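Lipase, class 3 (Penicillium roqueforti FM164, PDB 6L7N) probably hydrolyses the ester bonds of acylglycerols, as a fungal class 3 lipase of the alpha/beta-hydrolase fold. Local coordinates at residues Tyr171-Ser175 with His261-Phe265; Tyr18-Tyr23 with Val79-Arg83. All coordinates share one frame; numbering follows the deposited sequence.

Contact 1 (Tyr171-Ser175 with His261-Phe265); sequences YAYAS and HKWYF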
loop_
_atom_site.group_PDB
_atom_site.type_symbol
_atom_site.label_atom_id
_atom_site.label_comp_id
_atom_site.label_asym_id
_atom_site.label_seq_id
_atom_site.Cartn_x
_atom_site.Cartn_y
_atom_site.Cartn_z
ATOM N N TYR A 171 3.154 -4.503 1.007
ATOM C CA TYR A 171 2.722 -3.933 2.287
ATOM C C TYR A 171 1.704 -2.851 1.963
ATOM O O TYR A 171 2.064 -1.759 1.499
ATOM C CB TYR A 171 3.899 -3.381 3.088
ATOM C CG TYR A 171 4.771 -4.478 3.634
ATOM C CD1 TYR A 171 5.815 -4.998 2.882
ATOM C CD2 TYR A 171 4.550 -4.994 4.902
ATOM C CE1 TYR A 171 6.605 -6.005 3.376
ATOM C CE2 TYR A 171 5.348 -5.995 5.407
ATOM C CZ TYR A 171 6.367 -6.499 4.635
ATOM O OH TYR A 171 7.166 -7.510 5.129
ATOM N N ALA A 172 0.427 -3.177 2.186
ATOM C CA ALA A 172 -0.686 -2.344 1.750
ATOM C C ALA A 172 -1.421 -1.874 3.000
ATOM O O ALA A 172 -2.231 -2.614 3.565
ATOM C CB ALA A 172 -1.601 -3.117 0.799
ATOM N N TYR A 173 -1.118 -0.661 3.456
ATOM C CA TYR A 173 -1.716 -0.144 4.677
ATOM C C TYR A 173 -2.996 0.603 4.330
ATOM O O TYR A 173 -2.982 1.505 3.488
ATOM C CB TYR A 173 -0.734 0.775 5.409
ATOM C CG TYR A 173 0.538 0.056 5.813
ATOM C CD1 TYR A 173 1.580 -0.107 4.915
ATOM C CD2 TYR A 173 0.672 -0.479 7.087
ATOM C CE1 TYR A 173 2.755 -0.794 5.289
ATOM C CE2 TYR A 173 1.826 -1.152 7.471
ATOM C CZ TYR A 173 2.862 -1.310 6.569
ATOM O OH TYR A 173 4.017 -1.990 6.956
ATOM N N ALA A 174 -4.100 0.214 4.974
ATOM C CA ALA A 174 -5.379 0.906 4.844
ATOM C C ALA A 174 -5.926 0.839 3.422
ATOM O O ALA A 174 -6.567 1.781 2.949
ATOM C CB ALA A 174 -5.271 2.364 5.302
ATOM N N SER A 175 -5.681 -0.266 2.736
ATOM C CA SER A 175 -6.016 -0.360 1.320
ATOM C C SER A 175 -7.520 -0.542 1.118
ATOM O O SER A 175 -8.149 -1.314 1.840
ATOM C CB SER A 175 -5.295 -1.545 0.674
ATOM O OG SER A 175 -5.745 -1.721 -0.666
ATOM N N HIS A 261 -8.300 6.319 9.720
ATOM C CA HIS A 261 -7.569 6.064 8.483
ATOM C C HIS A 261 -6.135 6.557 8.558
ATOM O O HIS A 261 -5.265 6.055 7.835
ATOM C CB HIS A 261 -8.270 6.750 7.317
ATOM C CG HIS A 261 -7.705 6.403 5.970
ATOM N ND1 HIS A 261 -7.539 5.103 5.537
ATOM C CD2 HIS A 261 -7.278 7.192 4.956
ATOM C CE1 HIS A 261 -7.036 5.108 4.314
ATOM N NE2 HIS A 261 -6.862 6.360 3.941
ATOM N N LYS A 262 -5.867 7.545 9.397
ATOM C CA LYS A 262 -4.541 8.141 9.331
ATOM C C LYS A 262 -3.538 7.468 10.254
ATOM O O LYS A 262 -2.331 7.687 10.098
ATOM C CB LYS A 262 -4.639 9.645 9.617
ATOM C CG LYS A 262 -5.641 10.312 8.660
ATOM C CD LYS A 262 -5.068 11.576 8.087
ATOM C CE LYS A 262 -6.104 12.620 7.709
ATOM N NZ LYS A 262 -5.460 13.968 7.534
ATOM N N TRP A 263 -3.999 6.622 11.167
ATOM C CA TRP A 263 -3.190 6.102 12.264
ATOM C C TRP A 263 -2.913 4.615 12.040
ATOM O O TRP A 263 -3.656 3.744 12.494
ATOM C CB TRP A 263 -3.902 6.369 13.593
ATOM C CG TRP A 263 -3.922 7.840 13.908
ATOM C CD1 TRP A 263 -4.973 8.712 13.757
ATOM C CD2 TRP A 263 -2.817 8.621 14.381
ATOM N NE1 TRP A 263 -4.589 9.978 14.134
ATOM C CE2 TRP A 263 -3.273 9.948 14.522
ATOM C CE3 TRP A 263 -1.490 8.321 14.711
ATOM C CZ2 TRP A 263 -2.445 10.976 14.978
ATOM C CZ3 TRP A 263 -0.671 9.344 15.167
ATOM C CH2 TRP A 263 -1.152 10.653 15.296
ATOM N N TYR A 264 -1.827 4.333 11.328
ATOM C CA TYR A 264 -1.372 2.972 11.053
ATOM C C TYR A 264 0.070 2.921 11.537
ATOM O O TYR A 264 0.988 3.160 10.749
ATOM C CB TYR A 264 -1.499 2.621 9.567
ATOM C CG TYR A 264 -2.920 2.225 9.157
ATOM C CD1 TYR A 264 -3.948 3.159 9.145
ATOM C CD2 TYR A 264 -3.215 0.921 8.787
ATOM C CE1 TYR A 264 -5.237 2.810 8.778
ATOM C CE2 TYR A 264 -4.497 0.557 8.420
ATOM C CZ TYR A 264 -5.505 1.499 8.424
ATOM O OH TYR A 264 -6.780 1.125 8.053
ATOM N N PHE A 265 0.237 2.628 12.832
ATOM C CA PHE A 265 1.499 2.651 13.575
ATOM C C PHE A 265 1.982 4.084 13.791
ATOM O O PHE A 265 2.271 4.476 14.928
ATOM C CB PHE A 265 2.571 1.799 12.883
ATOM C CG PHE A 265 2.163 0.370 12.682
ATOM C CD1 PHE A 265 2.102 -0.499 13.754
ATOM C CD2 PHE A 265 1.812 -0.096 11.425
ATOM C CE1 PHE A 265 1.720 -1.822 13.581
ATOM C CE2 PHE A 265 1.410 -1.408 11.237
ATOM C CZ PHE A 265 1.368 -2.279 12.314
#
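Ala174 is the bump of this interface, and the hollow that takes it is walled by Tyr264 and His261. Its CB sits over one face of the Tyr264 ring, 3.7 Å from the ring centroid and 29° off the normal, a CH-pi contact displaced toward the hydroxyl-bearing rim. The same methyl is 3.4 Å from His261 CE1, and Ala174 O lies at the imidazole edge beside CE1, in the ring plane. Just before it on strand 169-173, Tyr173 makes the second bump. With CG beside its backbone N (chi1 -61°), its ring presents an edge to Phe265, CE2 of Tyr173 lying 3.8 Å from CE2 of Phe265, and the two side chains cross at about a right angle. Tyr173 CB also packs 4.2 Å from Tyr264 CD2.

No hydrogen bond crosses between 171-175 and 261-265. The polar ends find partners outside the two segments: His261 ND1 and Tyr264 OH both bond to Asp201, His261 NE2 to Ser147, Tyr173 OH to the backbone O of Phe12. Ser147, His261 and Asp201 have charge-relay geometry, consistent with the catalytic triad of this fold. The apolar packing is thus consistent with seating the imidazole without competing for its ring nitrogens.

Contact 2 (Tyr18-Tyr23 with Val79-Arg83); sequences YAAAAY and VLSFR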
loop_
_atom_site.group_PDB
_atom_site.type_symbol
_atom_site.label_atom_id
_atom_site.label_comp_id
_atom_site.label_asym_id
_atom_site.label_seq_id
_atom_site.Cartn_x
_atom_site.Cartn_y
_atom_site.Cartn_z
ATOM N N TYR A 18 8.076 3.865 4.760
ATOM C CA TYR A 18 8.253 4.200 3.350
ATOM C C TYR A 18 6.957 4.748 2.750
ATOM O O TYR A 18 6.980 5.659 1.905
ATOM C CB TYR A 18 8.713 2.971 2.583
ATOM C CG TYR A 18 10.171 2.623 2.783
ATOM C CD1 TYR A 18 11.160 3.361 2.170
ATOM C CD2 TYR A 18 10.548 1.549 3.581
ATOM C CE1 TYR A 18 12.497 3.036 2.333
ATOM C CE2 TYR A 18 11.889 1.214 3.749
ATOM C CZ TYR A 18 12.851 1.968 3.111
ATOM O OH TYR A 18 14.195 1.674 3.267
ATOM N N ALA A 19 5.815 4.192 3.162
ATOM C CA ALA A 19 4.550 4.808 2.789
ATOM C C ALA A 19 4.471 6.230 3.323
ATOM O O ALA A 19 4.021 7.140 2.624
ATOM C CB ALA A 19 3.380 3.970 3.305
ATOM N N ALA A 20 4.931 6.441 4.554
ATOM C CA ALA A 20 4.918 7.787 5.123
ATOM C C ALA A 20 5.782 8.736 4.300
ATOM O O ALA A 20 5.418 9.894 4.077
ATOM C CB ALA A 20 5.392 7.750 6.580
ATOM N N ALA A 21 6.935 8.264 3.840
ATOM C CA ALA A 21 7.785 9.121 3.020
ATOM C C ALA A 21 7.117 9.453 1.691
ATOM O O ALA A 21 7.300 10.555 1.164
ATOM C CB ALA A 21 9.137 8.448 2.795
ATOM N N ALA A 22 6.319 8.526 1.153
ATOM C CA ALA A 22 5.650 8.774 -0.119
ATOM C C ALA A 22 4.788 10.031 -0.108
ATOM O O ALA A 22 4.494 10.577 -1.175
ATOM C CB ALA A 22 4.755 7.590 -0.510
ATOM N N TYR A 23 4.353 10.492 1.057
ATOM C CA TYR A 23 3.516 11.682 1.084
ATOM C C TYR A 23 4.300 12.975 0.922
ATOM O O TYR A 23 3.685 14.015 0.683
ATOM C CB TYR A 23 2.720 11.740 2.382
ATOM C CG TYR A 23 1.500 10.841 2.356
ATOM C CD1 TYR A 23 0.288 11.299 1.861
ATOM C CD2 TYR A 23 1.569 9.533 2.814
ATOM C CE1 TYR A 23 -0.837 10.469 1.838
ATOM C CE2 TYR A 23 0.453 8.695 2.790
ATOM C CZ TYR A 23 -0.741 9.171 2.299
ATOM O OH TYR A 23 -1.847 8.343 2.282
ATOM N N VAL A 79 12.681 -0.699 -2.973
ATOM C CA VAL A 79 11.387 -0.300 -2.428
ATOM C C VAL A 79 10.666 0.540 -3.466
ATOM O O VAL A 79 11.176 1.578 -3.902
ATOM C CB VAL A 79 11.531 0.474 -1.109
ATOM C CG1 VAL A 79 10.167 0.928 -0.589
ATOM C CG2 VAL A 79 12.271 -0.372 -0.062
ATOM N N LEU A 80 9.472 0.102 -3.840
ATOM C CA LEU A 80 8.601 0.818 -4.758
ATOM C C LEU A 80 7.434 1.318 -3.924
ATOM O O LEU A 80 6.630 0.511 -3.452
ATOM C CB LEU A 80 8.115 -0.106 -5.872
ATOM C CG LEU A 80 7.050 0.435 -6.828
ATOM C CD1 LEU A 80 7.458 1.792 -7.409
ATOM C CD2 LEU A 80 6.807 -0.610 -7.929
ATOM N N SER A 81 7.335 2.635 -3.753
ATOM C CA SER A 81 6.348 3.236 -2.864
ATOM C C SER A 81 5.391 4.110 -3.658
ATOM O O SER A 81 5.834 4.932 -4.477
ATOM C CB SER A 81 7.031 4.067 -1.782
ATOM O OG SER A 81 6.082 4.838 -1.073
ATOM N N PHE A 82 4.088 3.941 -3.391
ATOM C CA PHE A 82 3.024 4.684 -4.061
ATOM C C PHE A 82 2.223 5.526 -3.077
ATOM O O PHE A 82 1.784 5.023 -2.033
ATOM C CB PHE A 82 2.035 3.742 -4.768
ATOM C CG PHE A 82 2.605 3.010 -5.933
ATOM C CD1 PHE A 82 2.688 3.608 -7.179
ATOM C CD2 PHE A 82 3.034 1.701 -5.793
ATOM C CE1 PHE A 82 3.208 2.913 -8.259
ATOM C CE2 PHE A 82 3.541 1.008 -6.858
ATOM C CZ PHE A 82 3.636 1.616 -8.101
ATOM N N ARG A 83 2.002 6.787 -3.435
ATOM C CA ARG A 83 1.008 7.652 -2.815
ATOM C C ARG A 83 -0.071 7.942 -3.851
ATOM O O ARG A 83 0.236 8.338 -4.983
ATOM C CB ARG A 83 1.645 8.960 -2.319
ATOM C CG ARG A 83 0.745 9.805 -1.431
ATOM C CD ARG A 83 0.792 11.299 -1.806
ATOM N NE ARG A 83 0.048 11.568 -3.033
ATOM C CZ ARG A 83 0.235 12.621 -3.818
ATOM N NH1 ARG A 83 -0.494 12.768 -4.924
ATOM N NH2 ARG A 83 1.131 13.542 -3.495
HETATM O O HOH W 1 1.431 14.557 -0.676
#
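Helix 6-22 lies across one face of the central sheet, and here its last turn rests on strand 77-83, the segment axes approaching to 7.3 Å with a crossing angle of -49°. At one end Val79 crosses Tyr18 at about a right angle, placing CG1 over a face of the phenol ring, 4.0 Å from the centroid; CG2 leans toward CZ of the same ring. Tyr18 OH is turned to Asp72. Further along, Ser81 OG, carried toward the helix by lying anti to its own backbone N, donates to Tyr18 O at 3.2 Å. The hydroxyl arrives from above the carbonyl plane, 57° out of it, while Ala22 N bonds from the other face, so two donors grip one helical carbonyl. Ala22 CB lies close to Ser81 OG and 3.8 Å from Arg83 CB; so small a side chain is consistent with the close approach of the backbones, Ala22 CA lying 5.5 Å from Arg83 CA.

This is one side of the helix-sheet-helix sandwich of the alpha/beta-hydrolase fold: Val79, Ser81 and Arg83 point to helix 6-22, Phe82 to helix 148-161. At the far end Arg83 CG lies over a face of the Tyr23 ring, 3.8 Å from the centroid and 18° off the normal. Bends at chi2 and chi3 turn the guanidinium away from this ring, with NH1 bonded to Asp64 O and Asn59 OD1. A water donates to Tyr23 O at 2.7 Å and accepts a weak bond from Arg83 NH2. An alanine in place of Tyr23 would probably leave the Arg83 methylenes without their aromatic cover and His146 ND1 without its hydroxyl mate. The Tyr23 side chain also touches Ser147, the presumed nucleophile on the elbow after strand 140-146.

Contact 2 closes along the chain before contact 1 opens, so the two are in series, with centres 12 Å apart and nearest atoms about 5 Å apart without touching. Both reach the same mixed sheet: 77-83 and 169-173 are parallel to strand 140-146 and flank it on either side. Helix 6-22 spans both, since Tyr173 and Phe265 touch its earlier turns and contact 2 holds its last one. His146 is a second shared neighbour, bonded to Tyr23 OH by ND1 and to His261 O by NE2. The N-terminal helix and the late loop carrying His261 are therefore fitted around the probable nucleophile elbow that follows strand 140-146.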